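Local coordinates for takeout-like protein 1 (Epiphyas postvittana, PDB 3E8T), which probably acts as a carrier of hydrophobic ligands in this insect, holding ubiquinone-8 along a long internal tunnel, at residues G35-D40 against A198-K203; V148-K153 against P192-A197. All coordinates share one frame; numbering follows the deposited sequence.

Interaction 1. Residues G35-D40 against A198-K203; sequences GVEVMD and AKKIFK. With UQ8 (Ubiquinone-8), chain B.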
# COMPACT_ATOMS: atom_id res chain seq x y z
N GLY A 35 7.20 18.23 -3.49
CA GLY A 35 6.84 17.25 -4.51
C GLY A 35 6.40 15.90 -3.95
O GLY A 35 6.45 14.92 -4.68
N VAL A 36 6.00 15.86 -2.68
CA VAL A 36 5.54 14.62 -2.03
C VAL A 36 4.03 14.67 -1.95
O VAL A 36 3.46 15.51 -1.24
CB VAL A 36 6.18 14.41 -0.64
CG1 VAL A 36 5.60 13.17 0.02
CG2 VAL A 36 7.70 14.31 -0.76
N GLU A 37 3.41 13.74 -2.66
CA GLU A 37 1.98 13.68 -2.78
C GLU A 37 1.31 13.19 -1.49
O GLU A 37 1.95 12.55 -0.66
CB GLU A 37 1.66 12.73 -3.94
CG GLU A 37 2.31 13.15 -5.27
CD GLU A 37 2.18 12.12 -6.40
OE1 GLU A 37 2.76 11.00 -6.31
OE2 GLU A 37 1.49 12.42 -7.39
N VAL A 38 0.04 13.51 -1.29
CA VAL A 38 -0.71 13.00 -0.16
C VAL A 38 -0.85 11.47 -0.30
O VAL A 38 -1.17 10.95 -1.35
CB VAL A 38 -2.10 13.62 -0.09
CG1 VAL A 38 -2.93 13.05 1.07
CG2 VAL A 38 -2.02 15.14 -0.07
N MET A 39 -0.57 10.75 0.78
CA MET A 39 -0.66 9.28 0.78
C MET A 39 -1.72 8.74 1.69
O MET A 39 -1.87 7.53 1.81
CB MET A 39 0.71 8.66 1.06
CG MET A 39 1.65 8.83 -0.12
SD MET A 39 3.38 8.64 0.24
CE MET A 39 3.78 10.29 0.85
N ASP A 40 -2.48 9.61 2.35
CA ASP A 40 -3.70 9.21 3.07
C ASP A 40 -4.60 10.45 3.07
O ASP A 40 -4.36 11.39 3.83
CB ASP A 40 -3.44 8.68 4.50
CG ASP A 40 -4.71 8.04 5.12
OD1 ASP A 40 -5.81 8.16 4.51
OD2 ASP A 40 -4.64 7.43 6.22
N ALA A 198 1.70 0.65 -3.79
CA ALA A 198 3.11 0.60 -3.44
C ALA A 198 3.99 1.36 -4.42
O ALA A 198 4.96 2.00 -4.04
CB ALA A 198 3.57 -0.86 -3.34
N LYS A 199 3.66 1.30 -5.71
CA LYS A 199 4.53 1.97 -6.67
C LYS A 199 4.54 3.48 -6.43
O LYS A 199 5.59 4.14 -6.52
CB LYS A 199 4.12 1.64 -8.11
CG LYS A 199 2.82 2.22 -8.59
CD LYS A 199 2.42 1.44 -9.86
CE LYS A 199 1.47 2.15 -10.74
NZ LYS A 199 1.12 1.27 -11.90
N LYS A 200 3.38 4.04 -6.05
CA LYS A 200 3.26 5.47 -5.77
C LYS A 200 3.96 5.84 -4.47
O LYS A 200 4.66 6.85 -4.40
CB LYS A 200 1.78 5.86 -5.69
CG LYS A 200 1.50 7.34 -5.55
CD LYS A 200 0.16 7.68 -6.17
CE LYS A 200 -0.17 9.14 -6.03
NZ LYS A 200 -1.35 9.51 -6.88
N ILE A 201 3.72 5.06 -3.43
CA ILE A 201 4.37 5.31 -2.16
C ILE A 201 5.89 5.22 -2.28
O ILE A 201 6.62 6.08 -1.77
CB ILE A 201 3.83 4.37 -1.07
CG1 ILE A 201 2.33 4.62 -0.86
CG2 ILE A 201 4.59 4.51 0.24
CD1 ILE A 201 1.58 3.55 -0.18
N PHE A 202 6.40 4.19 -2.94
CA PHE A 202 7.83 4.06 -3.11
C PHE A 202 8.43 5.24 -3.84
O PHE A 202 9.48 5.77 -3.47
CB PHE A 202 8.15 2.76 -3.88
CG PHE A 202 9.60 2.53 -4.11
CD1 PHE A 202 10.41 2.04 -3.10
CD2 PHE A 202 10.16 2.82 -5.33
CE1 PHE A 202 11.75 1.83 -3.35
CE2 PHE A 202 11.50 2.62 -5.55
CZ PHE A 202 12.27 2.11 -4.56
N LYS A 203 7.80 5.67 -4.93
CA LYS A 203 8.32 6.79 -5.68
C LYS A 203 8.42 8.03 -4.78
O LYS A 203 9.39 8.79 -4.85
CB LYS A 203 7.45 7.05 -6.89
CG LYS A 203 7.90 8.16 -7.78
CD LYS A 203 6.88 8.36 -8.84
CE LYS A 203 5.69 9.09 -8.29
NZ LYS A 203 4.42 8.61 -8.91
C45 UQ8 B . -14.82 -6.86 -7.84
C44 UQ8 B . -14.34 -8.23 -7.36
C46 UQ8 B . -15.49 -9.20 -7.41
C43 UQ8 B . -13.74 -8.19 -5.96
C42 UQ8 B . -12.78 -7.01 -5.79
C41 UQ8 B . -11.52 -7.27 -6.61
C39 UQ8 B . -10.29 -6.90 -5.81
C40 UQ8 B . -9.27 -5.88 -6.32
C38 UQ8 B . -10.04 -7.54 -4.62
C37 UQ8 B . -8.95 -7.28 -3.80
C36 UQ8 B . -9.27 -7.99 -2.48
C34 UQ8 B . -8.27 -7.67 -1.38
C35 UQ8 B . -8.62 -8.12 -0.11
C33 UQ8 B . -7.13 -6.91 -1.64
C32 UQ8 B . -6.11 -6.56 -0.76
C31 UQ8 B . -5.47 -5.24 -1.27
C29 UQ8 B . -4.22 -4.84 -0.50
C30 UQ8 B . -3.14 -5.90 -0.13
C28 UQ8 B . -4.05 -3.51 -0.12
C27 UQ8 B . -2.96 -3.01 0.59
C26 UQ8 B . -2.67 -1.55 0.23
C24 UQ8 B . -1.64 -0.95 1.19
C25 UQ8 B . -1.99 -0.69 2.66
C23 UQ8 B . -0.38 -0.65 0.72
C22 UQ8 B . 0.68 -0.09 1.44
C21 UQ8 B . 1.96 -0.06 0.61
C19 UQ8 B . 3.25 0.19 1.39
C20 UQ8 B . 4.50 0.03 0.53
C18 UQ8 B . 3.23 1.51 2.18
C17 UQ8 B . 4.58 1.77 2.87
C16 UQ8 B . 4.48 2.79 4.02
C14 UQ8 B . 5.88 3.26 4.38
C15 UQ8 B . 7.04 2.24 4.38
C13 UQ8 B . 6.14 4.60 4.68
C12 UQ8 B . 7.41 5.07 4.99
C11 UQ8 B . 7.40 6.31 5.91
C9 UQ8 B . 8.71 6.43 6.71
C10 UQ8 B . 9.85 5.59 6.11
C8 UQ8 B . 9.10 7.91 6.80
C7 UQ8 B . 10.34 8.25 5.97
C6 UQ8 B . 11.67 7.93 6.70
C1 UQ8 B . 12.70 7.30 6.00
C1M UQ8 B . 12.49 6.97 4.66
C2 UQ8 B . 13.92 6.99 6.61
O2 UQ8 B . 14.84 6.44 5.99
C3 UQ8 B . 14.13 7.32 7.94
O3 UQ8 B . 15.32 7.02 8.54
C3M UQ8 B . 16.27 8.05 8.29
C4 UQ8 B . 13.12 7.94 8.67
O4 UQ8 B . 13.35 8.26 9.98
C4M UQ8 B . 13.78 7.10 10.71
C5 UQ8 B . 11.90 8.24 8.05
O5 UQ8 B . 11.03 8.81 8.72
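Helix 182-211 forms part of the wall of the ubiquinone-8 tunnel, and this contact lays E37 and M39, from the loop between helix 13-28 and strand 42-51, across K200, I201 and K203 on that helix. No hydrogen bond joins the two segments; they meet through charge and apolar packing. The E37 and K200 side chains cross at about a right angle, with OE1 of E37 3.5 Å from CE of K200. The glutamate thus meets the lysine along its aliphatic part. K200 NZ and E37 OE2 are 4.1 Å apart, too far for a salt bridge, and the ammonium instead donates to the backbone O of D43. A long salt bridge of 3.9 Å runs from E37 OE1 to K203 NZ. Both lysines are modelled twice, so all these lysine contacts hold for the conformers given and are uncertain to that extent.

Deeper in, the M39 sulfur comes against the helix itself, with SD 4.2 Å from I201 CA and 4.3 Å from I201 CG1. The I201 branches then face the ligand: CD1 is 3.5 Å from ubiquinone-8 C18, and CG2 lies beside C17 and C18. CG1 carries CD1 there from a position beside the backbone N, at chi1 -63°. N204 ties the surfaces together one residue beyond the helical segment, its OD1 accepting from E37 N and its ND2 donating to K200 O. Loop outside, helix between and prenyl chain inside is a layering that fits the takeout and JHBP fold, in which a long helix lines an apolar ligand tunnel.

Interaction 2. Residues V148-K153 against P192-A197; sequences VTFDVK and PVMEAA. With UQ8 (Ubiquinone-8), chain B.
V148 and F150 of strand 139-153 receive the side chain of M194, from helix 182-211, on the strand face that looks into the fold. The short strand and helix axes approach to 9.5 Å at 127° between their N-to-C directions, and M194 spans that gap with its CG anti to the backbone N (chi1 172°) and an extended chi2. Its chain then bends at chi3, turning CE toward the strand.

Apolar packing joins the two side chains on the V148 side, where M194 SD lies 3.4 Å from V148 CG1. Separately, the M194 methyl comes against a backbone carbonyl, with CE 3.2 Å from V148 O. Both residues were modelled in two conformers, so the closeness of these approaches is doubtful in detail.

The Met-aromatic contact is with F150. M194 SD is 3.5 Å from F150 CD2 and 4.7 Å from the ring centroid, an oblique approach to the CD2 side that also depends on the M194 conformer. F150 CG sits between its own backbone N and carbonyl carbon (chi1 72°), a setting that brings the ring to both the methionine and the ligand.

Methyl C30 of ubiquinone-8 lies over one face of the F150 ring, 3.5 Å from F150 CG and offset toward the rim; M194 CB borders the same methyl. V193 meets the ligand further along, its CG1 and CB near C31 and its CG2 only 3.1 Å from C40, a short approach.

Across strand and helix, the F150 ring and M194 CB border a prenyl methyl while the methionine sulfur joins helix to strand. Together they form part of the apolar ubiquinone-8 pocket, within the JHBP family fold, in which a curled antiparallel sheet wraps a long helix.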
# COMPACT_ATOMS: atom_id res chain seq x y z
N VAL A 148 7.12 -6.12 -1.96
CA VAL A 148 6.12 -6.06 -0.93
C VAL A 148 5.33 -7.35 -0.97
O VAL A 148 4.97 -7.85 -2.05
CB VAL A 148 5.20 -4.86 -1.11
CG1 VAL A 148 4.34 -4.68 0.10
CG2 VAL A 148 5.98 -3.60 -1.38
N THR A 149 5.02 -7.84 0.21
CA THR A 149 4.08 -8.92 0.40
C THR A 149 3.04 -8.49 1.45
O THR A 149 3.28 -7.59 2.23
CB THR A 149 4.73 -10.22 0.83
OG1 THR A 149 5.37 -10.01 2.08
CG2 THR A 149 5.75 -10.71 -0.21
N PHE A 150 1.92 -9.18 1.46
CA PHE A 150 0.84 -8.82 2.34
C PHE A 150 0.13 -10.08 2.88
O PHE A 150 0.18 -11.17 2.29
CB PHE A 150 -0.17 -7.89 1.63
CG PHE A 150 -1.00 -8.56 0.59
CD1 PHE A 150 -2.19 -9.16 0.91
CD2 PHE A 150 -0.51 -8.69 -0.69
CE1 PHE A 150 -2.92 -9.84 -0.05
CE2 PHE A 150 -1.25 -9.38 -1.67
CZ PHE A 150 -2.43 -9.96 -1.31
N ASP A 151 -0.56 -9.87 3.98
CA ASP A 151 -1.40 -10.91 4.57
C ASP A 151 -2.55 -10.22 5.29
O ASP A 151 -2.32 -9.51 6.29
CB ASP A 151 -0.52 -11.67 5.58
CG ASP A 151 -1.23 -12.75 6.33
OD1 ASP A 151 -2.41 -12.99 6.12
OD2 ASP A 151 -0.56 -13.39 7.21
N VAL A 152 -3.77 -10.37 4.79
CA VAL A 152 -4.95 -9.85 5.49
C VAL A 152 -5.29 -10.82 6.58
O VAL A 152 -5.67 -11.96 6.32
CB VAL A 152 -6.13 -9.64 4.54
CG1 VAL A 152 -7.28 -9.04 5.32
CG2 VAL A 152 -5.75 -8.77 3.32
N LYS A 153 -5.03 -10.42 7.84
CA LYS A 153 -5.13 -11.41 8.92
C LYS A 153 -6.50 -11.56 9.53
O LYS A 153 -6.84 -12.66 9.98
CB LYS A 153 -4.13 -11.09 10.03
CG LYS A 153 -2.72 -11.31 9.64
CD LYS A 153 -1.77 -11.41 10.84
CE LYS A 153 -0.42 -11.73 10.36
NZ LYS A 153 -0.28 -13.15 9.97
N PRO A 192 -2.29 -6.93 -7.51
CA PRO A 192 -2.37 -5.74 -8.33
C PRO A 192 -2.82 -4.47 -7.59
O PRO A 192 -2.42 -3.33 -7.94
CB PRO A 192 -3.31 -6.13 -9.47
CG PRO A 192 -3.99 -7.30 -9.04
CD PRO A 192 -3.15 -8.00 -8.06
N VAL A 193 -3.69 -4.65 -6.61
CA VAL A 193 -4.15 -3.52 -5.83
C VAL A 193 -3.03 -2.98 -4.94
O VAL A 193 -2.74 -1.78 -4.89
CB VAL A 193 -5.40 -3.95 -5.01
CG1 VAL A 193 -5.92 -2.78 -4.16
CG2 VAL A 193 -6.47 -4.48 -5.97
N MET A 194 -2.33 -3.89 -4.27
CA MET A 194 -1.17 -3.53 -3.47
C MET A 194 -0.17 -2.77 -4.34
O MET A 194 0.39 -1.77 -3.90
CB MET A 194 -0.50 -4.78 -2.88
CG MET A 194 0.84 -4.48 -2.18
SD MET A 194 1.52 -5.94 -1.37
CE MET A 194 1.96 -7.02 -2.74
N GLU A 195 0.09 -3.26 -5.55
CA GLU A 195 1.10 -2.65 -6.42
C GLU A 195 0.69 -1.25 -6.83
O GLU A 195 1.54 -0.35 -6.97
CB GLU A 195 1.39 -3.49 -7.64
CG GLU A 195 2.34 -2.86 -8.66
CD GLU A 195 3.81 -2.55 -8.23
OE1 GLU A 195 4.22 -2.61 -7.03
OE2 GLU A 195 4.57 -2.20 -9.17
N ALA A 196 -0.60 -1.02 -7.07
CA ALA A 196 -1.08 0.32 -7.49
C ALA A 196 -0.71 1.31 -6.38
O ALA A 196 -0.37 2.48 -6.63
CB ALA A 196 -2.61 0.29 -7.68
N ALA A 197 -0.81 0.86 -5.15
CA ALA A 197 -0.45 1.74 -4.03
C ALA A 197 1.05 1.82 -3.83
O ALA A 197 1.61 2.90 -3.67
CB ALA A 197 -1.13 1.28 -2.79
C45 UQ8 B . -14.82 -6.86 -7.84
C44 UQ8 B . -14.34 -8.23 -7.36
C46 UQ8 B . -15.49 -9.20 -7.41
C43 UQ8 B . -13.74 -8.19 -5.96
C42 UQ8 B . -12.78 -7.01 -5.79
C41 UQ8 B . -11.52 -7.27 -6.61
C39 UQ8 B . -10.29 -6.90 -5.81
C40 UQ8 B . -9.27 -5.88 -6.32
C38 UQ8 B . -10.04 -7.54 -4.62
C37 UQ8 B . -8.95 -7.28 -3.80
C36 UQ8 B . -9.27 -7.99 -2.48
C34 UQ8 B . -8.27 -7.67 -1.38
C35 UQ8 B . -8.62 -8.12 -0.11
C33 UQ8 B . -7.13 -6.91 -1.64
C32 UQ8 B . -6.11 -6.56 -0.76
C31 UQ8 B . -5.47 -5.24 -1.27
C29 UQ8 B . -4.22 -4.84 -0.50
C30 UQ8 B . -3.14 -5.90 -0.13
C28 UQ8 B . -4.05 -3.51 -0.12
C27 UQ8 B . -2.96 -3.01 0.59
C26 UQ8 B . -2.67 -1.55 0.23
C24 UQ8 B . -1.64 -0.95 1.19
C25 UQ8 B . -1.99 -0.69 2.66
C23 UQ8 B . -0.38 -0.65 0.72
C22 UQ8 B . 0.68 -0.09 1.44
C21 UQ8 B . 1.96 -0.06 0.61
C19 UQ8 B . 3.25 0.19 1.39
C20 UQ8 B . 4.50 0.03 0.53
C18 UQ8 B . 3.23 1.51 2.18
C17 UQ8 B . 4.58 1.77 2.87
C16 UQ8 B . 4.48 2.79 4.02
C14 UQ8 B . 5.88 3.26 4.38
C15 UQ8 B . 7.04 2.24 4.38
C13 UQ8 B . 6.14 4.60 4.68
C12 UQ8 B . 7.41 5.07 4.99
C11 UQ8 B . 7.40 6.31 5.91
C9 UQ8 B . 8.71 6.43 6.71
C10 UQ8 B . 9.85 5.59 6.11
C8 UQ8 B . 9.10 7.91 6.80
C7 UQ8 B . 10.34 8.25 5.97
C6 UQ8 B . 11.67 7.93 6.70
C1 UQ8 B . 12.70 7.30 6.00
C1M UQ8 B . 12.49 6.97 4.66
C2 UQ8 B . 13.92 6.99 6.61
O2 UQ8 B . 14.84 6.44 5.99
C3 UQ8 B . 14.13 7.32 7.94
O3 UQ8 B . 15.32 7.02 8.54
C3M UQ8 B . 16.27 8.05 8.29
C4 UQ8 B . 13.12 7.94 8.67
O4 UQ8 B . 13.35 8.26 9.98
C4M UQ8 B . 13.78 7.10 10.71
C5 UQ8 B . 11.90 8.24 8.05
O5 UQ8 B . 11.03 8.81 8.72

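Overall arrangement
Helix 182-211 supplies one side of both contacts, its segments 192-197 and 198-203 following each other directly, and the interaction centres lie 15 Å apart. The CA atoms of M194 and I201 are 10.5 Å apart, as expected for two helical turns. Both segments of interaction 2 fall between those of interaction 1 in the sequence. They touch where A198 CB packs 4.1 Å from V148 CG2, in the V148 conformer given. Ubiquinone-8 provides the second link: C18, beside I201, and C30, over F150, are separated by 10.0 Å. The helix thus meets successive parts of one prenyl chain, while loop 35-40 and strand 148-153 pack against the helix and F150 of the strand also reaches the ligand.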